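Local structure of conserved Hypothetical Protein TT1486 (Thermus thermophilus, 2CU5) at residues 9-14 with 111-116; 36-41 with 90-95. The protein is of unproven function, but belongs to the UPF0047 (YjbQ) family and may act as a secondary thiamine-phosphate synthase. All coordinates share one frame; numbering follows the deposited sequence.

Interaction 1: 9-14 with 111-116; sequences VPTPEE and VFLAEF
T11 and E115 meet at about a right angle, and the T11 hydroxyl gives its hydrogen to E115 over 2.7 Å from OG1 to OE1, landing on the anti lone pair of that oxygen. E115 CG stands anti to the backbone N (chi1 178°), 3.3 Å from the carbonyl O of P12; the bend at chi2 (62°) then turns CD toward T11. Next to this pair, V9 and L113 reach toward each other tip to tip, V9 CB standing 3.7 Å from L113 CD1; V124 of strand 120-128 touches both. This is the close-packed part, where strands of two different sheets face one another, their axes 8.9 Å apart and turned by 41°.

Toward E13 and E14 the contact loosens and meets solvent. E14 CA sits 3.2 Å from the carbonyl O of E115, a CA-H...O contact, and a water donates to both E14 OE2 and F116 O.

OE1 of E115 also takes a salt bridge from R122, and OE2 a bond from the backbone N of D117, while T11 OG1 accepts from the N of R120. The buried carboxylate thus has a hydroxyl, a guanidinium and a backbone N-H as partners, a network that joins E115 of the three-stranded sheet to T11, R120 and R122 of the five-stranded one.

Interaction 2: 36-41 with 90-95; sequences LFVPHT and TGVHLL
The carbonyl O of V92 is the odd one here: it lies one residue before strand 93-99 yet carries the pairing on past the last bridge. It accepts a hydrogen bond from V38 N at 3.1 Å, with an angle of 163° at the hydrogen, and F37 CA adds a CA-H...O contact at 3.4 Å.

Behind it the antiparallel ladder is regular. L36 and L94 form a hydrogen-bonded pair, joined by N-H...O bonds in both directions, and F37 and H93 form the non-hydrogen-bonded pair that follows. On the face with F37 and H93, the F37 ring presents its edge to the histidine, with H93 CB near the ring plane and 4.0 Å from CD1; the H93 ring itself meets H93 of the third subunit. F37 also runs side by side with V92, pointing the same way, and its CE1 touches V92 CG2 at 3.8 Å. On the other face the CB atoms of L36 and L94 are neighbours at 4.2 Å.

V92 packs where the two segments part. With V38 CG1 anti to the carbonyl carbon (chi1 -78°), V38 CG2 is left facing V92 and packs 3.6 Å from V92 CB, while V92 CG1 lies near the carbonyl O of H40. An inverse gamma turn centred on P39 leads segment 36-41 away, and H40 NE2 bonds to the backbone N of E123.

G91, the first residue after helix 81-90, has positive phi, and V92 follows before strand 93-99 begins. L45 of strand 43-48 packs on L36, V38 and L94; strand 120-128 flanks 32-37; and S87 of helix 81-90 touches V92.

How the interactions relate
Both contacts are largely buried, but interaction 1 runs out to a water-bridged, glutamate-rich margin, whereas interaction 2 lies inside and faces the other subunits of the trimer. Interaction 2 joins neighbouring strands within the five-stranded sheet through backbone bonds and apolar packing. Interaction 1 sets an outer strand of that sheet against the middle strand of the three-stranded one, relying on side chains and a buried charge. Strand 120-128 lies against both. They touch directly: V111 CG1 is 3.8 Å from L94 CD1, and F116 packs on T90. Along the chain, 36-95 is nested within 9-116.

Interaction 1: 9-14 with 111-116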
loop_
_atom_site.group_PDB
_atom_site.type_symbol
_atom_site.label_atom_id
_atom_site.label_comp_id
_atom_site.label_asym_id
_atom_site.label_seq_id
_atom_site.Cartn_x
_atom_site.Cartn_y
_atom_site.Cartn_z
ATOM N N VAL A 9 -3.010 20.688 -3.286
ATOM C CA VAL A 9 -1.843 20.854 -2.430
ATOM C C VAL A 9 -0.540 21.239 -3.117
ATOM O O VAL A 9 -0.044 20.506 -3.966
ATOM C CB VAL A 9 -1.592 19.538 -1.646
ATOM C CG1 VAL A 9 -0.539 19.747 -0.582
ATOM C CG2 VAL A 9 -2.895 19.048 -1.024
ATOM N N PRO A 10 0.029 22.404 -2.763
ATOM C CA PRO A 10 1.293 22.801 -3.394
ATOM C C PRO A 10 2.399 21.877 -2.871
ATOM O O PRO A 10 2.432 21.556 -1.681
ATOM C CB PRO A 10 1.481 24.241 -2.921
ATOM C CG PRO A 10 0.066 24.718 -2.710
ATOM C CD PRO A 10 -0.564 23.533 -2.024
ATOM N N THR A 11 3.296 21.454 -3.754
ATOM C CA THR A 11 4.385 20.566 -3.356
ATOM C C THR A 11 5.738 21.061 -3.851
ATOM O O THR A 11 5.821 21.768 -4.854
ATOM C CB THR A 11 4.174 19.149 -3.917
ATOM O OG1 THR A 11 4.139 19.208 -5.347
ATOM C CG2 THR A 11 2.861 18.564 -3.407
ATOM N N PRO A 12 6.818 20.714 -3.136
ATOM C CA PRO A 12 8.172 21.123 -3.526
ATOM C C PRO A 12 8.693 20.136 -4.568
ATOM O O PRO A 12 7.961 19.245 -4.990
ATOM C CB PRO A 12 8.940 21.037 -2.216
ATOM C CG PRO A 12 8.312 19.846 -1.561
ATOM C CD PRO A 12 6.828 20.087 -1.800
ATOM N N GLU A 13 9.950 20.280 -4.982
ATOM C CA GLU A 13 10.503 19.359 -5.972
ATOM C C GLU A 13 10.299 17.941 -5.452
ATOM O O GLU A 13 9.896 17.040 -6.189
ATOM C CB GLU A 13 11.995 19.623 -6.189
ATOM C CG GLU A 13 12.559 18.893 -7.395
ATOM C CD GLU A 13 14.045 19.118 -7.573
ATOM O OE1 GLU A 13 14.490 20.280 -7.456
ATOM O OE2 GLU A 13 14.764 18.132 -7.840
ATOM N N GLU A 14 10.586 17.751 -4.171
ATOM C CA GLU A 14 10.400 16.456 -3.542
ATOM C C GLU A 14 10.321 16.636 -2.039
ATOM O O GLU A 14 11.033 17.462 -1.460
ATOM C CB GLU A 14 11.537 15.489 -3.909
ATOM C CG GLU A 14 12.778 15.558 -3.035
ATOM C CD GLU A 14 13.656 14.320 -3.187
ATOM O OE1 GLU A 14 14.669 14.207 -2.463
ATOM O OE2 GLU A 14 13.333 13.458 -4.032
ATOM N N VAL A 111 -0.533 12.559 8.280
ATOM C CA VAL A 111 -0.838 12.171 6.908
ATOM C C VAL A 111 -0.004 13.017 5.956
ATOM O O VAL A 111 -0.036 14.247 6.018
ATOM C CB VAL A 111 -2.338 12.365 6.593
ATOM C CG1 VAL A 111 -2.639 11.912 5.175
ATOM C CG2 VAL A 111 -3.168 11.581 7.587
ATOM N N PHE A 112 0.747 12.353 5.079
ATOM C CA PHE A 112 1.617 13.047 4.138
ATOM C C PHE A 112 1.343 12.801 2.669
ATOM O O PHE A 112 0.986 11.695 2.259
ATOM C CB PHE A 112 3.081 12.657 4.372
ATOM C CG PHE A 112 3.656 13.157 5.656
ATOM C CD1 PHE A 112 4.054 14.484 5.788
ATOM C CD2 PHE A 112 3.822 12.295 6.733
ATOM C CE1 PHE A 112 4.616 14.947 6.983
ATOM C CE2 PHE A 112 4.375 12.742 7.923
ATOM C CZ PHE A 112 4.776 14.073 8.050
ATOM N N LEU A 113 1.512 13.855 1.879
ATOM C CA LEU A 113 1.403 13.729 0.439
ATOM C C LEU A 113 2.887 13.614 0.085
ATOM O O LEU A 113 3.646 14.562 0.254
ATOM C CB LEU A 113 0.811 14.986 -0.200
ATOM C CG LEU A 113 0.467 14.829 -1.689
ATOM C CD1 LEU A 113 -0.208 16.096 -2.186
ATOM C CD2 LEU A 113 1.725 14.541 -2.505
ATOM N N ALA A 114 3.303 12.444 -0.377
ATOM C CA ALA A 114 4.700 12.221 -0.724
ATOM C C ALA A 114 4.982 12.630 -2.164
ATOM O O ALA A 114 4.668 11.893 -3.089
ATOM C CB ALA A 114 5.050 10.744 -0.512
ATOM N N GLU A 115 5.582 13.804 -2.342
ATOM C CA GLU A 115 5.905 14.307 -3.676
ATOM C C GLU A 115 7.280 13.833 -4.141
ATOM O O GLU A 115 8.278 14.070 -3.466
ATOM C CB GLU A 115 5.888 15.838 -3.690
ATOM C CG GLU A 115 6.258 16.419 -5.044
ATOM C CD GLU A 115 5.280 16.014 -6.132
ATOM O OE1 GLU A 115 4.285 16.744 -6.342
ATOM O OE2 GLU A 115 5.495 14.959 -6.772
ATOM N N PHE A 116 7.325 13.184 -5.301
ATOM C CA PHE A 116 8.586 12.689 -5.846
ATOM C C PHE A 116 8.949 13.360 -7.171
ATOM O O PHE A 116 10.035 13.133 -7.704
ATOM C CB PHE A 116 8.512 11.173 -6.051
ATOM C CG PHE A 116 8.069 10.414 -4.829
ATOM C CD1 PHE A 116 8.803 10.478 -3.650
ATOM C CD2 PHE A 116 6.919 9.629 -4.864
ATOM C CE1 PHE A 116 8.403 9.768 -2.519
ATOM C CE2 PHE A 116 6.508 8.914 -3.739
ATOM C CZ PHE A 116 7.251 8.985 -2.566
HETATM O O HOH W 1 12.040 11.921 -5.847
#

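Interaction 2: 36-41 with 90-95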
loop_
_atom_site.group_PDB
_atom_site.type_symbol
_atom_site.label_atom_id
_atom_site.label_comp_id
_atom_site.label_asym_id
_atom_site.label_seq_id
_atom_site.Cartn_x
_atom_site.Cartn_y
_atom_site.Cartn_z
ATOM N N LEU A 36 -8.942 8.680 1.054
ATOM C CA LEU A 36 -8.063 9.667 0.432
ATOM C C LEU A 36 -7.431 9.054 -0.810
ATOM O O LEU A 36 -7.035 7.885 -0.799
ATOM C CB LEU A 36 -6.954 10.097 1.391
ATOM C CG LEU A 36 -7.343 10.750 2.718
ATOM C CD1 LEU A 36 -6.074 11.101 3.465
ATOM C CD2 LEU A 36 -8.185 12.006 2.471
ATOM N N PHE A 37 -7.315 9.848 -1.870
ATOM C CA PHE A 37 -6.749 9.362 -3.125
ATOM C C PHE A 37 -6.034 10.464 -3.905
ATOM O O PHE A 37 -6.494 11.605 -3.942
ATOM C CB PHE A 37 -7.889 8.782 -3.981
ATOM C CG PHE A 37 -7.455 8.212 -5.313
ATOM C CD1 PHE A 37 -6.773 6.998 -5.384
ATOM C CD2 PHE A 37 -7.767 8.874 -6.498
ATOM C CE1 PHE A 37 -6.414 6.450 -6.616
ATOM C CE2 PHE A 37 -7.415 8.337 -7.737
ATOM C CZ PHE A 37 -6.736 7.118 -7.799
ATOM N N VAL A 38 -4.892 10.137 -4.504
ATOM C CA VAL A 38 -4.206 11.107 -5.351
ATOM C C VAL A 38 -4.340 10.556 -6.769
ATOM O O VAL A 38 -3.924 9.433 -7.058
ATOM C CB VAL A 38 -2.689 11.298 -5.004
ATOM C CG1 VAL A 38 -2.545 12.174 -3.775
ATOM C CG2 VAL A 38 -2.014 9.952 -4.791
ATOM N N PRO A 39 -4.966 11.326 -7.669
ATOM C CA PRO A 39 -5.145 10.883 -9.052
ATOM C C PRO A 39 -3.877 11.172 -9.844
ATOM O O PRO A 39 -3.930 11.755 -10.924
ATOM C CB PRO A 39 -6.322 11.722 -9.518
ATOM C CG PRO A 39 -6.035 13.042 -8.837
ATOM C CD PRO A 39 -5.641 12.618 -7.438
ATOM N N HIS A 40 -2.744 10.750 -9.296
ATOM C CA HIS A 40 -1.444 10.992 -9.910
ATOM C C HIS A 40 -0.588 9.729 -9.908
ATOM O O HIS A 40 -0.857 8.790 -9.161
ATOM C CB HIS A 40 -0.726 12.098 -9.136
ATOM C CG HIS A 40 -1.523 13.361 -9.019
ATOM N ND1 HIS A 40 -1.852 14.137 -10.110
ATOM C CD2 HIS A 40 -2.066 13.975 -7.942
ATOM C CE1 HIS A 40 -2.562 15.177 -9.709
ATOM N NE2 HIS A 40 -2.706 15.102 -8.397
ATOM N N THR A 41 0.454 9.719 -10.734
ATOM C CA THR A 41 1.329 8.553 -10.825
ATOM C C THR A 41 2.768 8.823 -10.394
ATOM O O THR A 41 3.601 7.915 -10.418
ATOM C CB THR A 41 1.365 8.004 -12.262
ATOM O OG1 THR A 41 1.887 9.011 -13.141
ATOM C CG2 THR A 41 -0.035 7.612 -12.719
ATOM N N THR A 90 4.914 3.511 -2.453
ATOM C CA THR A 90 4.267 4.220 -1.364
ATOM C C THR A 90 2.769 3.944 -1.340
ATOM O O THR A 90 2.204 3.641 -0.292
ATOM C CB THR A 90 4.528 5.739 -1.488
ATOM O OG1 THR A 90 5.940 5.976 -1.456
ATOM C CG2 THR A 90 3.873 6.503 -0.346
ATOM N N GLY A 91 2.143 4.019 -2.507
ATOM C CA GLY A 91 0.712 3.802 -2.597
ATOM C C GLY A 91 0.050 5.136 -2.886
ATOM O O GLY A 91 0.603 6.183 -2.551
ATOM N N VAL A 92 -1.130 5.104 -3.500
ATOM C CA VAL A 92 -1.840 6.335 -3.837
ATOM C C VAL A 92 -3.188 6.529 -3.142
ATOM O O VAL A 92 -3.979 7.380 -3.550
ATOM C CB VAL A 92 -2.059 6.446 -5.363
ATOM C CG1 VAL A 92 -0.713 6.497 -6.069
ATOM C CG2 VAL A 92 -2.889 5.274 -5.866
ATOM N N HIS A 93 -3.462 5.741 -2.110
ATOM C CA HIS A 93 -4.712 5.908 -1.384
ATOM C C HIS A 93 -4.551 5.533 0.079
ATOM O O HIS A 93 -3.635 4.791 0.453
ATOM C CB HIS A 93 -5.846 5.088 -2.022
ATOM C CG HIS A 93 -5.956 3.684 -1.508
ATOM N ND1 HIS A 93 -5.158 2.656 -1.961
ATOM C CD2 HIS A 93 -6.782 3.139 -0.582
ATOM C CE1 HIS A 93 -5.487 1.539 -1.337
ATOM N NE2 HIS A 93 -6.470 1.804 -0.495
ATOM N N LEU A 94 -5.439 6.073 0.905
ATOM C CA LEU A 94 -5.427 5.811 2.334
ATOM C C LEU A 94 -6.865 5.702 2.791
ATOM O O LEU A 94 -7.766 6.212 2.137
ATOM C CB LEU A 94 -4.759 6.958 3.093
ATOM C CG LEU A 94 -3.249 7.150 2.939
ATOM C CD1 LEU A 94 -2.814 8.400 3.677
ATOM C CD2 LEU A 94 -2.538 5.913 3.478
ATOM N N LEU A 95 -7.066 5.026 3.914
ATOM C CA LEU A 95 -8.390 4.872 4.500
ATOM C C LEU A 95 -8.117 5.085 5.978
ATOM O O LEU A 95 -7.373 4.320 6.593
ATOM C CB LEU A 95 -8.937 3.473 4.237
ATOM C CG LEU A 95 -10.374 3.238 4.711
ATOM C CD1 LEU A 95 -11.306 4.233 4.031
ATOM C CD2 LEU A 95 -10.785 1.802 4.404
#